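Local atomic coordinates of ATP-dependent DNA helicase PIF1 (Candida albicans, PDB entry 7OTJ), a protein that uses ATP hydrolysis to unwind DNA in the 5'-3' direction, and probably resolves G-quadruplexes to maintain nuclear and mitochondrial genome stability. Residues Q425-D430 with L436-Q441; V259-V264 with Y398-Y403; V295-I298 with Q304-N307. All coordinates share one frame; numbering follows the deposited sequence.

Interaction 1 (Q425-D430 with L436-Q441); sequences QWTTED and LVSRIQ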
# COMPACT_ATOMS: atom_id res chain seq x y z
N GLN A 425 -12.52 16.63 -2.14
CA GLN A 425 -11.48 17.52 -2.64
C GLN A 425 -10.11 17.04 -2.20
O GLN A 425 -9.89 16.74 -1.02
CB GLN A 425 -11.72 18.96 -2.16
CG GLN A 425 -10.69 19.95 -2.70
CD GLN A 425 -10.77 21.31 -2.04
OE1 GLN A 425 -11.23 21.45 -0.91
NE2 GLN A 425 -10.29 22.33 -2.75
N TRP A 426 -9.18 16.97 -3.16
CA TRP A 426 -7.77 16.74 -2.90
C TRP A 426 -7.01 18.02 -3.23
O TRP A 426 -7.23 18.62 -4.29
CB TRP A 426 -7.23 15.57 -3.72
CG TRP A 426 -7.78 14.22 -3.33
CD1 TRP A 426 -7.18 13.28 -2.54
CD2 TRP A 426 -9.04 13.66 -3.72
NE1 TRP A 426 -7.99 12.18 -2.41
CE2 TRP A 426 -9.14 12.39 -3.13
CE3 TRP A 426 -10.10 14.12 -4.51
CZ2 TRP A 426 -10.25 11.56 -3.30
CZ3 TRP A 426 -11.21 13.30 -4.68
CH2 TRP A 426 -11.27 12.03 -4.08
N THR A 427 -6.12 18.43 -2.34
CA THR A 427 -5.43 19.70 -2.47
C THR A 427 -3.93 19.50 -2.33
O THR A 427 -3.48 18.72 -1.48
CB THR A 427 -5.90 20.72 -1.42
OG1 THR A 427 -5.64 20.20 -0.11
CG2 THR A 427 -7.38 21.01 -1.58
N THR A 428 -3.17 20.13 -3.21
CA THR A 428 -1.78 20.45 -2.96
C THR A 428 -1.73 21.82 -2.29
O THR A 428 -2.31 22.78 -2.80
CB THR A 428 -0.98 20.43 -4.26
OG1 THR A 428 -0.86 19.08 -4.73
CG2 THR A 428 0.40 21.00 -4.05
N GLU A 429 -1.04 21.91 -1.16
CA GLU A 429 -1.09 23.13 -0.36
C GLU A 429 0.31 23.59 0.00
O GLU A 429 1.31 22.91 -0.26
CB GLU A 429 -1.92 22.93 0.92
CG GLU A 429 -3.42 22.80 0.69
CD GLU A 429 -4.21 22.66 1.98
OE1 GLU A 429 -5.30 22.05 1.95
OE2 GLU A 429 -3.73 23.16 3.02
N ASP A 430 0.37 24.77 0.61
CA ASP A 430 1.56 25.25 1.28
C ASP A 430 1.30 25.21 2.78
O ASP A 430 0.15 25.22 3.24
CB ASP A 430 1.94 26.67 0.83
CG ASP A 430 0.97 27.74 1.32
OD1 ASP A 430 -0.16 27.40 1.72
OD2 ASP A 430 1.34 28.93 1.29
N LEU A 436 -2.71 25.27 -3.51
CA LEU A 436 -2.04 25.58 -4.76
C LEU A 436 -2.67 24.86 -5.95
O LEU A 436 -2.74 25.42 -7.05
CB LEU A 436 -0.55 25.23 -4.67
CG LEU A 436 0.24 25.87 -3.51
CD1 LEU A 436 1.68 25.40 -3.49
CD2 LEU A 436 0.18 27.39 -3.56
N VAL A 437 -3.18 23.65 -5.73
CA VAL A 437 -3.87 22.87 -6.75
C VAL A 437 -5.04 22.18 -6.07
O VAL A 437 -4.93 21.71 -4.94
CB VAL A 437 -2.93 21.85 -7.42
CG1 VAL A 437 -3.72 20.96 -8.35
CG2 VAL A 437 -1.83 22.54 -8.18
N SER A 438 -6.19 22.15 -6.76
CA SER A 438 -7.39 21.50 -6.25
C SER A 438 -8.00 20.59 -7.31
O SER A 438 -8.13 20.98 -8.48
CB SER A 438 -8.42 22.53 -5.79
OG SER A 438 -9.58 21.91 -5.28
N ARG A 439 -8.42 19.39 -6.89
CA ARG A 439 -9.18 18.50 -7.74
C ARG A 439 -10.38 17.98 -6.96
O ARG A 439 -10.22 17.44 -5.86
CB ARG A 439 -8.36 17.31 -8.25
CG ARG A 439 -9.24 16.20 -8.84
CD ARG A 439 -8.45 15.13 -9.56
NE ARG A 439 -7.89 15.62 -10.81
CZ ARG A 439 -7.00 14.96 -11.54
NH1 ARG A 439 -6.58 13.75 -11.20
NH2 ARG A 439 -6.51 15.53 -12.65
N ILE A 440 -11.57 18.12 -7.54
CA ILE A 440 -12.80 17.65 -6.93
C ILE A 440 -13.29 16.48 -7.77
O ILE A 440 -13.48 16.61 -8.98
CB ILE A 440 -13.86 18.76 -6.84
CG1 ILE A 440 -13.33 19.92 -5.97
CG2 ILE A 440 -15.16 18.22 -6.27
CD1 ILE A 440 -14.27 21.09 -5.85
N GLN A 441 -13.47 15.33 -7.12
CA GLN A 441 -13.88 14.11 -7.79
C GLN A 441 -14.47 13.19 -6.74
O GLN A 441 -14.18 13.31 -5.55
CB GLN A 441 -12.69 13.44 -8.49
CG GLN A 441 -13.01 12.14 -9.23
CD GLN A 441 -13.90 12.35 -10.43
OE1 GLN A 441 -15.12 12.48 -10.29
NE2 GLN A 441 -13.30 12.39 -11.61
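The indole of W426 reaches along the neighbouring strand, its six-membered ring brought edge-on to the backbone at R439 and Q441. This is a beta hairpin: strands 425-429 and 437-441 run antiparallel, their axes 4.7 Å apart at an angle of 172°. The ring lies on the same side of the sheet as R439, and with CG anti to the carbonyl carbon (chi1 -68°) its edge turns to the R439 and Q441 carbonyls; CZ3 of W426 is 3.1 Å from Q441 O. K299 adds a cation-pi contact to the indole, while the guanidinium of R439 leads away to a salt bridge with D265 and to the carbonyl of A283. W426 and R439 form a hydrogen-bonded pair: W426 N gives a bond to R439 O at 2.9 Å, nearly straight at 173°, and R439 N returns one to W426 O at 3.0 Å. T427 and S438 next to them are a non-hydrogen-bonded pair, with their side chains on the face shared by Q425 and I440. Toward the turn the register slips by one residue. L436 and V437 both face T428, a classic beta bulge, and T428 packs its CB 4.0 Å from V437 CB. At the bulge T428 N gives a bond to V437 O, while T428 O accepts from both L436 N at 2.6 Å and V437 N at 3.2 Å.

Interaction 2 (V259-V264 with Y398-Y403); sequences VVYNSV and YKNKKY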
# COMPACT_ATOMS: atom_id res chain seq x y z
N VAL A 259 -21.59 6.06 -17.34
CA VAL A 259 -21.63 7.41 -16.79
C VAL A 259 -20.21 7.93 -16.66
O VAL A 259 -19.31 7.23 -16.17
CB VAL A 259 -22.34 7.41 -15.42
CG1 VAL A 259 -22.38 8.81 -14.83
CG2 VAL A 259 -23.75 6.83 -15.55
N VAL A 260 -19.99 9.17 -17.08
CA VAL A 260 -18.67 9.78 -17.12
C VAL A 260 -18.66 10.96 -16.16
O VAL A 260 -19.44 11.91 -16.33
CB VAL A 260 -18.28 10.23 -18.54
CG1 VAL A 260 -16.92 10.91 -18.52
CG2 VAL A 260 -18.29 9.05 -19.50
N TYR A 261 -17.79 10.90 -15.17
CA TYR A 261 -17.64 11.96 -14.17
C TYR A 261 -16.30 12.63 -14.40
O TYR A 261 -15.25 12.06 -14.10
CB TYR A 261 -17.71 11.40 -12.75
CG TYR A 261 -19.08 10.97 -12.30
CD1 TYR A 261 -20.08 11.91 -12.07
CD2 TYR A 261 -19.37 9.63 -12.07
CE1 TYR A 261 -21.33 11.53 -11.63
CE2 TYR A 261 -20.62 9.24 -11.63
CZ TYR A 261 -21.60 10.20 -11.42
OH TYR A 261 -22.85 9.82 -10.98
N ASN A 262 -16.33 13.85 -14.94
CA ASN A 262 -15.12 14.63 -15.11
C ASN A 262 -14.80 15.38 -13.82
O ASN A 262 -15.70 15.89 -13.14
CB ASN A 262 -15.27 15.61 -16.27
CG ASN A 262 -15.39 14.91 -17.61
OD1 ASN A 262 -14.68 13.93 -17.88
ND2 ASN A 262 -16.29 15.39 -18.46
N SER A 263 -13.52 15.45 -13.49
CA SER A 263 -13.08 16.16 -12.30
C SER A 263 -13.01 17.66 -12.57
O SER A 263 -12.70 18.10 -13.68
CB SER A 263 -11.71 15.66 -11.85
OG SER A 263 -10.71 16.02 -12.79
N VAL A 264 -13.27 18.43 -11.52
CA VAL A 264 -13.11 19.88 -11.57
C VAL A 264 -11.72 20.19 -11.03
O VAL A 264 -11.44 19.99 -9.85
CB VAL A 264 -14.19 20.60 -10.76
CG1 VAL A 264 -13.99 22.11 -10.85
CG2 VAL A 264 -15.57 20.19 -11.25
N TYR A 398 -20.26 22.14 -8.20
CA TYR A 398 -21.46 22.29 -9.02
C TYR A 398 -22.45 21.14 -8.82
O TYR A 398 -23.60 21.25 -9.26
CB TYR A 398 -21.09 22.41 -10.50
CG TYR A 398 -20.38 23.70 -10.84
CD1 TYR A 398 -21.09 24.86 -11.11
CD2 TYR A 398 -18.99 23.76 -10.88
CE1 TYR A 398 -20.44 26.05 -11.41
CE2 TYR A 398 -18.33 24.95 -11.18
CZ TYR A 398 -19.06 26.08 -11.44
OH TYR A 398 -18.42 27.26 -11.74
N LYS A 399 -22.01 20.04 -8.21
CA LYS A 399 -22.84 18.90 -7.81
C LYS A 399 -23.35 18.08 -9.00
O LYS A 399 -24.29 17.30 -8.84
CB LYS A 399 -24.03 19.35 -6.95
CG LYS A 399 -23.86 19.14 -5.45
CD LYS A 399 -22.99 20.20 -4.81
CE LYS A 399 -23.75 21.50 -4.62
NZ LYS A 399 -22.94 22.51 -3.90
N ASN A 400 -22.71 18.24 -10.16
CA ASN A 400 -23.11 17.66 -11.45
C ASN A 400 -24.63 17.52 -11.56
O ASN A 400 -25.34 18.54 -11.58
CB ASN A 400 -22.42 16.31 -11.63
CG ASN A 400 -22.50 15.80 -13.06
OD1 ASN A 400 -23.43 15.06 -13.41
ND2 ASN A 400 -21.53 16.17 -13.88
N LYS A 401 -25.16 16.29 -11.63
CA LYS A 401 -26.51 15.99 -11.17
C LYS A 401 -26.64 14.76 -10.28
O LYS A 401 -27.63 14.67 -9.54
CB LYS A 401 -27.47 15.84 -12.36
CG LYS A 401 -27.76 17.15 -13.08
CD LYS A 401 -28.79 16.96 -14.18
CE LYS A 401 -29.11 18.28 -14.84
NZ LYS A 401 -30.07 18.12 -15.96
N LYS A 402 -25.70 13.81 -10.32
CA LYS A 402 -25.99 12.44 -9.89
C LYS A 402 -24.84 11.85 -9.10
O LYS A 402 -23.68 11.90 -9.54
CB LYS A 402 -26.29 11.54 -11.09
CG LYS A 402 -27.71 11.64 -11.62
CD LYS A 402 -27.83 10.90 -12.94
CE LYS A 402 -29.27 10.85 -13.43
NZ LYS A 402 -30.12 9.94 -12.62
N TYR A 403 -25.16 11.24 -7.90
CA TYR A 403 -24.09 10.58 -7.18
C TYR A 403 -24.16 9.06 -7.34
O TYR A 403 -25.25 8.49 -7.47
CB TYR A 403 -24.14 10.92 -5.69
CG TYR A 403 -23.83 12.37 -5.37
CD1 TYR A 403 -23.41 13.25 -6.36
CD2 TYR A 403 -23.93 12.84 -4.07
CE1 TYR A 403 -23.11 14.56 -6.06
CE2 TYR A 403 -23.64 14.16 -3.77
CZ TYR A 403 -23.23 15.01 -4.76
OH TYR A 403 -22.94 16.32 -4.45
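Y261 has the largest share of this contact, 76 Å², followed by K402 and N400; together they account for the greater part of the 193 Å² buried between a strand and an irregular loop. The backbones stay well apart, with the CA atoms of Y261 and N400 8.4 Å from each other, and the long phenol bridges the interval. Its CG is anti to the carbonyl carbon (chi1 -73°), a setting that carries the ring off the strand until the hydroxyl meets the loop backbone. There Y261 OH donates a hydrogen bond to K402 O at 2.7 Å. The donor stands above the carbonyl plane, 63° out of it, with a C=O...donor angle of 117°, so the bond does not use a lone-pair direction. K402 also brings its CB to 3.8 Å from Y261 OH, but the rest of its chain leads away and its NZ bonds to the carbonyl of F316. N400 is a looser, poorly ordered neighbour, its OD1 4.5 Å from Y261 CE1. Within the strand, V259 CG1 lies 3.6 Å above one face of the tyrosine ring, offset toward the rim. F442 of strand 435-446 also meets the ring, with the two planes inclined to each other. The contact thus ties strand 259-267, flanked in its antiparallel sheet by strands 286-289 and 435-446, to the loop between helix 389-394 and strand 404-409.

Interaction 3 (V295-I298 with Q304-N307); sequences VMCI and QLVN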
# COMPACT_ATOMS: atom_id res chain seq x y z
N VAL A 295 -15.31 -1.16 -7.83
CA VAL A 295 -14.74 0.12 -7.43
C VAL A 295 -14.03 -0.04 -6.09
O VAL A 295 -14.27 -0.98 -5.34
CB VAL A 295 -15.78 1.25 -7.29
CG1 VAL A 295 -16.32 1.67 -8.65
CG2 VAL A 295 -16.88 0.83 -6.35
N MET A 296 -13.15 0.91 -5.81
CA MET A 296 -12.42 0.97 -4.55
C MET A 296 -12.49 2.38 -3.99
O MET A 296 -12.18 3.34 -4.70
CB MET A 296 -10.96 0.55 -4.74
CG MET A 296 -10.04 1.01 -3.62
SD MET A 296 -8.36 0.39 -3.79
CE MET A 296 -7.42 1.81 -3.24
N CYS A 297 -12.89 2.49 -2.73
CA CYS A 297 -12.88 3.77 -2.05
C CYS A 297 -11.44 4.23 -1.82
O CYS A 297 -10.57 3.44 -1.45
CB CYS A 297 -13.63 3.67 -0.73
SG CYS A 297 -13.69 5.19 0.21
N ILE A 298 -11.18 5.52 -2.02
CA ILE A 298 -9.82 6.03 -1.87
C ILE A 298 -9.73 7.12 -0.81
O ILE A 298 -8.77 7.89 -0.81
CB ILE A 298 -9.26 6.51 -3.22
CG1 ILE A 298 -10.07 7.70 -3.74
CG2 ILE A 298 -9.25 5.38 -4.24
CD1 ILE A 298 -9.55 8.30 -5.03
N GLN A 304 -15.22 2.31 9.64
CA GLN A 304 -15.52 1.07 8.93
C GLN A 304 -15.24 1.18 7.43
O GLN A 304 -14.69 0.24 6.84
CB GLN A 304 -16.98 0.67 9.15
CG GLN A 304 -17.20 -0.82 9.31
CD GLN A 304 -18.59 -1.16 9.82
OE1 GLN A 304 -19.44 -0.28 9.95
NE2 GLN A 304 -18.82 -2.43 10.10
N LEU A 305 -15.57 2.30 6.81
CA LEU A 305 -15.31 2.52 5.39
C LEU A 305 -14.07 3.39 5.28
O LEU A 305 -14.10 4.58 5.64
CB LEU A 305 -16.51 3.18 4.72
CG LEU A 305 -16.31 3.67 3.28
CD1 LEU A 305 -15.91 2.52 2.38
CD2 LEU A 305 -17.58 4.34 2.78
N VAL A 306 -12.98 2.81 4.78
CA VAL A 306 -11.67 3.45 4.78
C VAL A 306 -11.09 3.38 3.37
O VAL A 306 -11.64 2.75 2.47
CB VAL A 306 -10.71 2.82 5.80
CG1 VAL A 306 -11.31 2.86 7.19
CG2 VAL A 306 -10.38 1.39 5.41
N ASN A 307 -9.95 4.07 3.20
CA ASN A 307 -9.20 4.02 1.94
C ASN A 307 -8.79 2.58 1.63
O ASN A 307 -8.17 1.91 2.46
CB ASN A 307 -7.97 4.92 2.04
CG ASN A 307 -7.27 5.13 0.69
OD1 ASN A 307 -7.02 4.19 -0.06
ND2 ASN A 307 -6.93 6.38 0.40
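L305 meets C297 through one methyl: its CD1 lies 4.0 Å from C297 CB, and about as near to the sulfur, in an apolar contact at the end of strand 294-297. The leucine has CG anti to the backbone N (chi1 171°), which turns the isobutyl group toward that strand. V306 follows with its side chain directed away, and it takes part through its backbone instead. V306 O is 3.9 Å from C297 CB and equally far from C297 SG, so the cysteine side chain is met by both the leucine methyl and the next carbonyl. That oxygen also accepts a hydrogen bond from the hydroxyl of T309. N307 completes the passage and has the largest area buried of the eight residues, 73 Å². Its CA comes within 4.4 Å of I298 CA, the nearest pair of CA atoms across the segments. The carboxamide lies against the I298 carbonyl, N307 ND2 being 2.7 Å from I298 O, but the angle is too poor for a hydrogen bond. On the other branch of the amide, N307 OD1 is 4.0 Å from M296 CE, where the two side chains cross obliquely. The backbone N of N307 is bonded to the side-chain oxygen of N300, within the loop. Both segments fall in the 2B domain sequence family of Pif1 helicases. The first segment ends strand 294-297, and the second lies in the loop that leads from it to antiparallel strand 310-316; strand 435-446 borders 294-297 on its other edge, and F408 of strand 404-409 packs on both C297 and L305.

In the fold
All three contacts reach one curled antiparallel sheet, separate from the two parallel sheets, whose regions both supply residues to the nucleotide pocket. Strand 435-446 is their common element: it pairs with 424-429 in interaction 1, and borders strand 259-267 of interaction 2 and strand 294-297 of interaction 3. The centres lie about 17 Å (1 to 2) and 19 Å (1 to 3, 2 to 3) apart. Interactions 1 and 2 touch directly, I440 N lying 3.0 Å from V264 O, and W426 packs on I298 of interaction 3. Along the chain, interaction 3 is nested within the loop closed by interaction 2, and interaction 1 follows both. Sequence-distant segments thus build a single beta unit.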